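Local coordinates for protein glutathione S-transferase (Sulfitobacter, PDB 4GF0) that binds glutathione and, as a glutathione S-transferase homologue, probably transfers it to electrophilic substrates, at residues G11-A16 against R53-R58. Residues are numbered along the deposited sequence; the frame is centred on the assembly and turned at random.
Sequences GTISVA and RVPALR. With GSH (glutathione), chain D.
Ser14 packs against Pro55 through apolar contacts, its CB 3.6 Å from Pro55 CB. Ile13 reaches the same ring with one branch, CG2 lying 3.8 Å from Pro55 CD, while CG1, anti to the backbone N (chi1 -160°), takes the end of the side chain away from Pro55; Ile13 also touches Tyr165 and Val168 of helix 162-170. Val54 CG2 rests on the Thr12 hydroxyl, 3.5 Å from OG1. That hydroxyl is tied to its neighbour by a short bond from Ser14 OG to Thr12 OG1 (2.6 Å), and both oxygens bond back to the Thr9 backbone, which fixes their rotation.

Glutathione bridges the two segments. Val54, the residue before cis-Pro55, pairs with the cysteinyl unit of glutathione, Val54 N to glutathione O2 at 3.0 Å and glutathione N2 to Val54 O at 2.9 Å; a cis-proline at this place is the hallmark of the thioredoxin-like fold. Glutathione SG2 lies 3.4 Å from Ile13 N, beside Thr12. Arg53 NH1 gives glutathione OE1 a bent bond (135°); an alanine here would probably leave that gamma-glutamyl carbonyl without this donor and less firmly held.

Past the cis Val54-Pro55 peptide the chain runs into strand 56-58, with Pro55 wedged between Ser14, Leu6 of strand 4-8 and Thr68 and Leu71 of helix 68-78.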
ATOM      1  N   GLY A  11      17.209  -8.322  -1.293  1.00 20.83           N
ATOM      2  CA  GLY A  11      16.881  -8.060   0.098  1.00 22.86           C
ATOM      3  C   GLY A  11      15.799  -7.014   0.301  1.00 28.45           C
ATOM      4  O   GLY A  11      15.457  -6.688   1.441  1.00 28.00           O
ATOM      5  N   THR A  12      15.263  -6.476  -0.791  1.00 18.56           N
ATOM      6  CA  THR A  12      14.216  -5.458  -0.687  1.00 11.87           C
ATOM      7  C   THR A  12      12.840  -6.027  -0.997  1.00 15.61           C
ATOM      8  O   THR A  12      12.699  -7.191  -1.414  1.00 15.59           O
ATOM      9  CB  THR A  12      14.488  -4.237  -1.601  1.00 13.86           C
ATOM     10  OG1 THR A  12      14.379  -4.622  -2.978  1.00 12.50           O
ATOM     11  CG2 THR A  12      15.880  -3.662  -1.336  1.00 16.02           C
ATOM     12  N   ILE A  13      11.825  -5.182  -0.837  1.00 15.61           N
ATOM     13  CA  ILE A  13      10.444  -5.594  -1.035  1.00 13.64           C
ATOM     14  C   ILE A  13      10.148  -5.989  -2.486  1.00 14.30           C
ATOM     15  O   ILE A  13       9.195  -6.731  -2.750  1.00 15.24           O
ATOM     16  CB  ILE A  13       9.457  -4.501  -0.556  1.00 14.38           C
ATOM     17  CG1 ILE A  13       8.068  -5.092  -0.298  1.00 16.07           C
ATOM     18  CG2 ILE A  13       9.417  -3.322  -1.544  1.00 16.81           C
ATOM     19  CD1 ILE A  13       8.087  -6.216   0.744  1.00 20.77           C
ATOM     20  N   SER A  14      10.962  -5.501  -3.423  1.00 12.32           N
ATOM     21  CA  SER A  14      10.824  -5.870  -4.833  1.00 11.70           C
ATOM     22  C   SER A  14      10.882  -7.376  -5.033  1.00 13.12           C
ATOM     23  O   SER A  14      10.337  -7.899  -6.013  1.00 13.81           O
ATOM     24  CB  SER A  14      11.920  -5.212  -5.680  1.00 16.92           C
ATOM     25  OG  SER A  14      13.221  -5.505  -5.175  1.00 16.52           O
ATOM     26  N   VAL A  15      11.556  -8.080  -4.126  1.00  9.97           N
ATOM     27  CA  VAL A  15      11.698  -9.526  -4.256  1.00 11.98           C
ATOM     28  C   VAL A  15      10.343 -10.235  -4.138  1.00 13.00           C
ATOM     29  O   VAL A  15      10.154 -11.321  -4.696  1.00 12.74           O
ATOM     30  CB  VAL A  15      12.737 -10.092  -3.251  1.00 17.62           C
ATOM     31  CG1 VAL A  15      12.917 -11.585  -3.428  1.00 17.88           C
ATOM     32  CG2 VAL A  15      14.086  -9.386  -3.440  1.00 19.43           C
ATOM     33  N   ALA A  16       9.394  -9.616  -3.436  1.00 12.63           N
ATOM     34  CA  ALA A  16       8.052 -10.191  -3.324  1.00 12.52           C
ATOM     35  C   ALA A  16       7.421 -10.338  -4.705  1.00 15.70           C
ATOM     36  O   ALA A  16       6.715 -11.308  -4.981  1.00 11.46           O
ATOM     37  CB  ALA A  16       7.157  -9.335  -2.420  1.00 11.89           C
ATOM     38  N   ARG A  53      12.242   4.292  -6.153  1.00 14.74           N
ATOM     39  CA  ARG A  53      12.129   3.085  -5.336  1.00 14.05           C
ATOM     40  C   ARG A  53      12.077   1.858  -6.212  1.00 14.78           C
ATOM     41  O   ARG A  53      11.729   1.946  -7.393  1.00 14.57           O
ATOM     42  CB  ARG A  53      10.853   3.102  -4.481  1.00 14.85           C
ATOM     43  CG  ARG A  53      10.574   4.383  -3.740  1.00 16.92           C
ATOM     44  CD  ARG A  53      11.542   4.635  -2.593  1.00 16.30           C
ATOM     45  NE  ARG A  53      11.148   5.861  -1.895  1.00 18.25           N
ATOM     46  CZ  ARG A  53      10.143   5.918  -1.026  1.00 22.24           C
ATOM     47  NH1 ARG A  53       9.460   4.812  -0.732  1.00 20.18           N
ATOM     48  NH2 ARG A  53       9.823   7.069  -0.448  1.00 23.25           N
ATOM     49  N   VAL A  54      12.403   0.708  -5.628  1.00 15.58           N
ATOM     50  CA  VAL A  54      12.093  -0.572  -6.264  1.00 11.76           C
ATOM     51  C   VAL A  54      10.977  -1.212  -5.426  1.00 14.23           C
ATOM     52  O   VAL A  54      10.902  -0.984  -4.218  1.00 12.58           O
ATOM     53  CB  VAL A  54      13.339  -1.500  -6.350  1.00 13.22           C
ATOM     54  CG1 VAL A  54      14.390  -0.898  -7.272  1.00 15.13           C
ATOM     55  CG2 VAL A  54      13.931  -1.738  -4.965  1.00 14.21           C
ATOM     56  N   PRO A  55      10.099  -2.011  -6.048  1.00 11.99           N
ATOM     57  CA  PRO A  55      10.095  -2.477  -7.441  1.00 10.39           C
ATOM     58  C   PRO A  55       9.504  -1.499  -8.445  1.00 10.55           C
ATOM     59  O   PRO A  55       8.720  -0.613  -8.089  1.00 14.41           O
ATOM     60  CB  PRO A  55       9.189  -3.705  -7.378  1.00 12.97           C
ATOM     61  CG  PRO A  55       8.183  -3.334  -6.291  1.00 12.61           C
ATOM     62  CD  PRO A  55       9.023  -2.641  -5.258  1.00 13.87           C
ATOM     63  N   ALA A  56       9.870  -1.698  -9.710  1.00 11.97           N
ATOM     64  CA  ALA A  56       9.106  -1.154 -10.823  1.00 11.98           C
ATOM     65  C   ALA A  56       9.014  -2.288 -11.822  1.00 12.47           C
ATOM     66  O   ALA A  56       9.912  -3.134 -11.904  1.00 11.86           O
ATOM     67  CB  ALA A  56       9.808   0.066 -11.437  1.00 12.60           C
ATOM     68  N   LEU A  57       7.930  -2.316 -12.583  1.00 10.81           N
ATOM     69  CA  LEU A  57       7.731  -3.381 -13.556  1.00 11.37           C
ATOM     70  C   LEU A  57       7.476  -2.770 -14.916  1.00 12.07           C
ATOM     71  O   LEU A  57       6.600  -1.915 -15.063  1.00 16.67           O
ATOM     72  CB  LEU A  57       6.528  -4.237 -13.145  1.00 13.62           C
ATOM     73  CG  LEU A  57       6.291  -5.527 -13.934  1.00 14.04           C
ATOM     74  CD1 LEU A  57       7.368  -6.573 -13.577  1.00 12.48           C
ATOM     75  CD2 LEU A  57       4.883  -6.050 -13.639  1.00 14.07           C
ATOM     76  N   ARG A  58       8.236  -3.203 -15.920  1.00 14.03           N
ATOM     77  CA  ARG A  58       7.987  -2.741 -17.268  1.00 12.82           C
ATOM     78  C   ARG A  58       7.179  -3.793 -18.007  1.00 15.13           C
ATOM     79  O   ARG A  58       7.579  -4.963 -18.092  1.00 16.64           O
ATOM     80  CB  ARG A  58       9.298  -2.481 -18.018  1.00 14.30           C
ATOM     81  CG  ARG A  58       9.073  -2.025 -19.454  1.00 16.78           C
ATOM     82  CD  ARG A  58      10.377  -1.934 -20.240  1.00 28.48           C
ATOM     83  NE  ARG A  58      11.316  -1.031 -19.586  1.00 36.75           N
ATOM     84  CZ  ARG A  58      11.254   0.296 -19.662  1.00 47.31           C
ATOM     85  NH1 ARG A  58      10.293   0.881 -20.369  1.00 51.58           N
ATOM     86  NH2 ARG A  58      12.153   1.040 -19.026  1.00 39.84           N
TER
HETATM   87  N1  GSH D 302       5.469   1.710  -1.154  1.00 17.62           N
HETATM   88  CA1 GSH D 302       6.546   1.168  -1.951  1.00 18.42           C
HETATM   89  C1  GSH D 302       6.194  -0.211  -2.412  1.00 20.22           C
HETATM   90  O11 GSH D 302       6.567  -0.616  -3.546  1.00 14.13           O
HETATM   91  O12 GSH D 302       5.544  -0.983  -1.656  1.00 17.94           O
HETATM   92  CB1 GSH D 302       7.809   1.077  -1.127  1.00 17.64           C
HETATM   93  CG1 GSH D 302       8.983   0.970  -2.104  1.00 13.14           C
HETATM   94  CD1 GSH D 302      10.296   1.145  -1.334  1.00 16.92           C
HETATM   95  OE1 GSH D 302      10.416   2.022  -0.477  1.00 15.45           O
HETATM   96  N2  GSH D 302      11.408   0.249  -1.634  1.00 16.71           N
HETATM   97  CA2 GSH D 302      12.656   0.407  -0.927  1.00 17.77           C
HETATM   98  C2  GSH D 302      13.509   1.362  -1.722  1.00 19.24           C
HETATM   99  O2  GSH D 302      13.402   1.432  -2.939  1.00 17.38           O
HETATM  100  CB2 GSH D 302      13.368  -0.901  -0.795  1.00 18.11           C
HETATM  101  SG2 GSH D 302      12.445  -1.985   0.282  1.00 22.17           S
HETATM  102  N3  GSH D 302      14.468   2.237  -1.061  1.00 16.98           N
HETATM  103  CA3 GSH D 302      15.274   3.134  -1.882  1.00 15.92           C
HETATM  104  C3  GSH D 302      15.447   4.479  -1.221  1.00 25.11           C
HETATM  105  O31 GSH D 302      14.673   4.835  -0.287  1.00 22.91           O
HETATM  106  O32 GSH D 302      16.363   5.268  -1.619  1.00 22.34           O